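Local coordinates for allantoicase (Saccharomyces cerevisiae, PDB 1O59), which hydrolyses allantoate to (S)-ureidoglycolate and urea, a step of purine breakdown that lets yeast use purines as a secondary nitrogen source, at residues N89-M100 with F174-D184. Numbering follows the deposited sequence.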
loop_
_atom_site.group_PDB
_atom_site.type_symbol
_atom_site.label_atom_id
_atom_site.label_comp_id
_atom_site.label_asym_id
_atom_site.label_seq_id
_atom_site.Cartn_x
_atom_site.Cartn_y
_atom_site.Cartn_z
ATOM N N ASN A 89 4.669 -30.220 9.826
ATOM C CA ASN A 89 4.363 -30.301 8.391
ATOM C C ASN A 89 5.238 -31.393 7.737
ATOM O O ASN A 89 6.478 -31.392 7.906
ATOM C CB ASN A 89 4.527 -28.914 7.716
ATOM C CG ASN A 89 4.080 -28.879 6.243
ATOM O OD1 ASN A 89 3.685 -29.895 5.666
ATOM N ND2 ASN A 89 4.145 -27.682 5.630
ATOM N N GLU A 90 4.587 -32.349 7.059
ATOM C CA GLU A 90 5.293 -33.422 6.310
ATOM C C GLU A 90 5.696 -32.964 4.908
ATOM O O GLU A 90 6.542 -33.592 4.258
ATOM C CB GLU A 90 4.444 -34.692 6.199
ATOM C CG GLU A 90 3.807 -35.082 7.528
ATOM C CD GLU A 90 3.685 -36.572 7.749
ATOM O OE1 GLU A 90 3.296 -37.317 6.800
ATOM O OE2 GLU A 90 3.984 -36.982 8.900
HETATM N N MSE A 91 5.103 -31.866 4.451
HETATM C CA MSE A 91 5.581 -31.222 3.258
HETATM C C MSE A 91 6.776 -30.321 3.608
HETATM O O MSE A 91 7.079 -30.092 4.794
HETATM C CB MSE A 91 4.438 -30.488 2.558
HETATM C CG MSE A 91 3.284 -31.421 2.184
HETATM SE SE MSE A 91 3.825 -32.893 0.992
HETATM C CE MSE A 91 3.531 -31.856 -0.746
ATOM N N GLU A 92 7.487 -29.876 2.572
ATOM C CA GLU A 92 8.687 -29.055 2.718
ATOM C C GLU A 92 8.310 -27.665 3.220
ATOM O O GLU A 92 9.092 -26.990 3.873
ATOM C CB GLU A 92 9.390 -28.946 1.360
ATOM C CG GLU A 92 10.805 -28.355 1.403
ATOM C CD GLU A 92 11.355 -27.731 0.067
ATOM O OE1 GLU A 92 10.602 -27.554 -0.949
ATOM O OE2 GLU A 92 12.597 -27.390 0.063
ATOM N N TYR A 93 7.109 -27.225 2.886
ATOM C CA TYR A 93 6.665 -25.874 3.228
ATOM C C TYR A 93 5.146 -25.751 3.290
ATOM O O TYR A 93 4.416 -26.478 2.628
ATOM C CB TYR A 93 7.235 -24.826 2.241
ATOM C CG TYR A 93 6.871 -25.092 0.803
ATOM C CD1 TYR A 93 5.657 -24.680 0.296
ATOM C CD2 TYR A 93 7.712 -25.806 -0.025
ATOM C CE1 TYR A 93 5.295 -24.957 -1.015
ATOM C CE2 TYR A 93 7.366 -26.090 -1.333
ATOM C CZ TYR A 93 6.156 -25.657 -1.820
ATOM O OH TYR A 93 5.796 -25.924 -3.109
ATOM N N ASP A 94 4.699 -24.836 4.143
ATOM C CA ASP A 94 3.348 -24.298 4.083
ATOM C C ASP A 94 3.349 -23.114 3.125
ATOM O O ASP A 94 4.399 -22.504 2.883
ATOM C CB ASP A 94 2.872 -23.828 5.468
ATOM C CG ASP A 94 2.246 -24.939 6.278
ATOM O OD1 ASP A 94 1.337 -25.629 5.727
ATOM O OD2 ASP A 94 2.613 -25.180 7.468
ATOM N N TRP A 95 2.167 -22.796 2.595
ATOM C CA TRP A 95 2.035 -21.744 1.610
ATOM C C TRP A 95 0.678 -21.028 1.620
ATOM O O TRP A 95 -0.332 -21.540 2.113
ATOM C CB TRP A 95 2.282 -22.291 0.214
ATOM C CG TRP A 95 1.448 -23.452 -0.080
ATOM C CD1 TRP A 95 1.795 -24.742 0.073
ATOM C CD2 TRP A 95 0.108 -23.450 -0.592
ATOM N NE1 TRP A 95 0.747 -25.553 -0.284
ATOM C CE2 TRP A 95 -0.300 -24.776 -0.698
ATOM C CE3 TRP A 95 -0.793 -22.454 -0.963
ATOM C CZ2 TRP A 95 -1.557 -25.133 -1.159
ATOM C CZ3 TRP A 95 -2.037 -22.814 -1.415
ATOM C CH2 TRP A 95 -2.406 -24.136 -1.513
ATOM N N VAL A 96 0.689 -19.828 1.061
ATOM C CA VAL A 96 -0.527 -19.048 0.854
ATOM C C VAL A 96 -0.409 -18.348 -0.486
ATOM O O VAL A 96 0.658 -17.809 -0.841
ATOM C CB VAL A 96 -0.781 -18.031 2.023
ATOM C CG1 VAL A 96 0.460 -17.259 2.363
ATOM C CG2 VAL A 96 -1.885 -17.079 1.685
ATOM N N ILE A 97 -1.509 -18.388 -1.224
ATOM C CA ILE A 97 -1.605 -17.713 -2.480
ATOM C C ILE A 97 -2.466 -16.446 -2.331
ATOM O O ILE A 97 -3.551 -16.467 -1.730
ATOM C CB ILE A 97 -2.175 -18.660 -3.547
ATOM C CG1 ILE A 97 -1.188 -19.792 -3.844
ATOM C CG2 ILE A 97 -2.425 -17.898 -4.830
ATOM C CD1 ILE A 97 -1.805 -20.994 -4.537
ATOM N N ILE A 98 -1.979 -15.343 -2.902
ATOM C CA ILE A 98 -2.646 -14.041 -2.762
ATOM C C ILE A 98 -2.726 -13.323 -4.089
ATOM O O ILE A 98 -1.707 -13.135 -4.773
ATOM C CB ILE A 98 -1.918 -13.132 -1.761
ATOM C CG1 ILE A 98 -1.729 -13.825 -0.407
ATOM C CG2 ILE A 98 -2.737 -11.875 -1.510
ATOM C CD1 ILE A 98 -0.578 -13.278 0.394
ATOM N N LYS A 99 -3.944 -12.925 -4.440
ATOM C CA LYS A 99 -4.176 -12.146 -5.607
ATOM C C LYS A 99 -3.995 -10.683 -5.234
ATOM O O LYS A 99 -4.497 -10.232 -4.202
ATOM C CB LYS A 99 -5.573 -12.396 -6.123
ATOM C CG LYS A 99 -5.787 -11.805 -7.479
ATOM C CD LYS A 99 -7.064 -12.254 -8.128
ATOM C CE LYS A 99 -7.215 -11.489 -9.480
ATOM N NZ LYS A 99 -8.594 -11.590 -10.078
HETATM N N MSE A 100 -3.260 -9.937 -6.055
HETATM C CA MSE A 100 -3.093 -8.503 -5.808
HETATM C C MSE A 100 -4.416 -7.770 -5.992
HETATM O O MSE A 100 -5.312 -8.219 -6.712
HETATM C CB MSE A 100 -2.104 -7.864 -6.797
HETATM C CG MSE A 100 -0.721 -8.438 -6.775
HETATM SE SE MSE A 100 0.349 -7.715 -8.216
HETATM C CE MSE A 100 1.706 -8.818 -7.992
ATOM N N PHE A 174 3.567 -9.271 -12.627
ATOM C CA PHE A 174 2.835 -10.366 -11.986
ATOM C C PHE A 174 1.497 -9.888 -11.411
ATOM O O PHE A 174 1.295 -8.689 -11.228
ATOM C CB PHE A 174 3.690 -10.967 -10.865
ATOM C CG PHE A 174 5.020 -11.482 -11.331
ATOM C CD1 PHE A 174 5.106 -12.681 -11.998
ATOM C CD2 PHE A 174 6.184 -10.753 -11.138
ATOM C CE1 PHE A 174 6.312 -13.159 -12.439
ATOM C CE2 PHE A 174 7.400 -11.252 -11.590
ATOM C CZ PHE A 174 7.448 -12.451 -12.224
ATOM N N THR A 175 0.620 -10.856 -11.121
ATOM C CA THR A 175 -0.753 -10.631 -10.629
ATOM C C THR A 175 -1.071 -11.340 -9.312
ATOM O O THR A 175 -2.019 -10.970 -8.631
ATOM C CB THR A 175 -1.778 -11.177 -11.638
ATOM O OG1 THR A 175 -1.540 -12.577 -11.821
ATOM C CG2 THR A 175 -1.642 -10.576 -13.051
ATOM N N HIS A 176 -0.320 -12.397 -9.012
ATOM C CA HIS A 176 -0.524 -13.276 -7.866
ATOM C C HIS A 176 0.824 -13.555 -7.169
ATOM O O HIS A 176 1.847 -13.663 -7.821
ATOM C CB HIS A 176 -1.072 -14.625 -8.326
ATOM C CG HIS A 176 -2.497 -14.595 -8.775
ATOM N ND1 HIS A 176 -2.886 -14.059 -9.983
ATOM C CD2 HIS A 176 -3.623 -15.076 -8.193
ATOM C CE1 HIS A 176 -4.191 -14.194 -10.118
ATOM N NE2 HIS A 176 -4.663 -14.810 -9.046
ATOM N N ILE A 177 0.782 -13.719 -5.848
ATOM C CA ILE A 177 1.960 -13.979 -5.029
ATOM C C ILE A 177 1.768 -15.265 -4.251
ATOM O O ILE A 177 0.672 -15.541 -3.777
ATOM C CB ILE A 177 2.185 -12.776 -4.036
ATOM C CG1 ILE A 177 2.437 -11.469 -4.830
ATOM C CG2 ILE A 177 3.314 -13.082 -3.024
ATOM C CD1 ILE A 177 3.552 -11.558 -5.806
ATOM N N LYS A 178 2.847 -16.033 -4.140
ATOM C CA LYS A 178 2.908 -17.224 -3.287
ATOM C C LYS A 178 3.960 -17.014 -2.212
ATOM O O LYS A 178 5.149 -16.792 -2.490
ATOM C CB LYS A 178 3.256 -18.497 -4.080
ATOM C CG LYS A 178 2.797 -19.790 -3.390
ATOM C CD LYS A 178 3.584 -21.029 -3.764
ATOM C CE LYS A 178 3.525 -21.341 -5.223
ATOM N NZ LYS A 178 4.171 -22.619 -5.566
ATOM N N LEU A 179 3.509 -17.101 -0.973
ATOM C CA LEU A 179 4.396 -17.062 0.173
ATOM C C LEU A 179 4.622 -18.483 0.638
ATOM O O LEU A 179 3.679 -19.231 0.841
ATOM C CB LEU A 179 3.754 -16.217 1.271
ATOM C CG LEU A 179 4.368 -16.246 2.669
ATOM C CD1 LEU A 179 5.720 -15.591 2.696
ATOM C CD2 LEU A 179 3.372 -15.541 3.599
ATOM N N LYS A 180 5.882 -18.857 0.781
ATOM C CA LYS A 180 6.253 -20.177 1.273
ATOM C C LYS A 180 6.945 -20.013 2.629
ATOM O O LYS A 180 7.850 -19.208 2.768
ATOM C CB LYS A 180 7.215 -20.863 0.299
ATOM C CG LYS A 180 6.714 -21.112 -1.122
ATOM C CD LYS A 180 7.652 -22.145 -1.798
ATOM C CE LYS A 180 7.110 -22.667 -3.141
ATOM N NZ LYS A 180 8.128 -23.489 -3.927
HETATM N N MSE A 181 6.509 -20.785 3.616
HETATM C CA MSE A 181 7.119 -20.862 4.952
HETATM C C MSE A 181 7.634 -22.290 5.186
HETATM O O MSE A 181 6.862 -23.267 5.101
HETATM C CB MSE A 181 6.036 -20.511 5.989
HETATM C CG MSE A 181 6.311 -20.924 7.442
HETATM SE SE MSE A 181 5.097 -20.001 8.698
HETATM C CE MSE A 181 3.539 -20.702 8.134
ATOM N N TYR A 182 8.921 -22.400 5.489
ATOM C CA TYR A 182 9.576 -23.685 5.628
ATOM C C TYR A 182 9.889 -24.019 7.094
ATOM O O TYR A 182 10.763 -23.357 7.683
ATOM C CB TYR A 182 10.907 -23.689 4.873
ATOM C CG TYR A 182 10.861 -23.323 3.398
ATOM C CD1 TYR A 182 10.808 -21.988 2.986
ATOM C CD2 TYR A 182 10.960 -24.311 2.417
ATOM C CE1 TYR A 182 10.823 -21.648 1.641
ATOM C CE2 TYR A 182 10.967 -23.987 1.064
ATOM C CZ TYR A 182 10.908 -22.659 0.679
ATOM O OH TYR A 182 10.915 -22.348 -0.663
ATOM N N PRO A 183 9.246 -25.038 7.686
ATOM C CA PRO A 183 8.238 -25.902 7.064
ATOM C C PRO A 183 6.818 -25.582 7.520
ATOM O O PRO A 183 5.856 -26.033 6.900
ATOM C CB PRO A 183 8.629 -27.279 7.569
ATOM C CG PRO A 183 9.121 -26.996 8.926
ATOM C CD PRO A 183 9.858 -25.683 8.855
ATOM N N ASP A 184 6.732 -24.784 8.584
ATOM C CA ASP A 184 5.508 -24.435 9.263
ATOM C C ASP A 184 5.834 -23.401 10.366
ATOM O O ASP A 184 7.007 -23.191 10.693
ATOM C CB ASP A 184 4.811 -25.683 9.849
ATOM C CG ASP A 184 5.698 -26.511 10.748
ATOM O OD1 ASP A 184 6.003 -26.081 11.865
ATOM O OD2 ASP A 184 6.092 -27.654 10.452
HETATM O O HOH W 1 6.508 -24.438 -5.998
#
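Tyr93 carries the methylenes of Lys180 over one ring face, with CD 3.7 Å from the ring centroid and only 7° off its normal, while OE1 of Glu92 lies in plane at the ring edge. Tyr93 also turns an edge toward the face of Tyr182 in an offset edge-to-face pair, planes 63° apart, and its CB sits over that face, displaced toward the rim; CD of Glu92 meets the Tyr182 edge. The CG of Tyr93 stands between the backbone N and the carbonyl carbon (chi1 58°), which lays the ring across the extended Lys180 chain. One water accepts from Lys180 NZ at 2.8 Å and donates weakly to Tyr93 OH; Glu141 takes the stronger bond of that hydroxyl, and Glu128 pairs with the ammonium. With Tyr93 cut back to an alanine, the lysine methylenes would probably lose their aromatic cover and the Tyr182 face its edge partner. Farther along, the His176 ring has Lys99 CG over one face, 3.9 Å from its centroid, and Thr175 OG1 in plane at the edge, hydrogen-bonded to ND1 at 2.7 Å, which should fix the ring's rotation. On the opposite face of the sheet Val96 CG1 meets Leu179 CD2 at 3.6 Å, part of an apolar layer continued by Trp83 and Phe190. In the loop leading into strand 94-99, Asn89 ND2 donates to Pro183 O at 2.7 Å, and its OD1 closes an Asx turn with Met91 N. Paired backbone bonds at Asp94–Met181, Val96–Leu179 and Ile98–Ile177 make 94-99 and 176-182 antiparallel neighbours in a five-stranded sheet of the first allantoicase repeat, whose order 1-2-5-3-4 recurs in the second, consistent with the jelly-roll-like beta sandwich of galactose-binding-like domains.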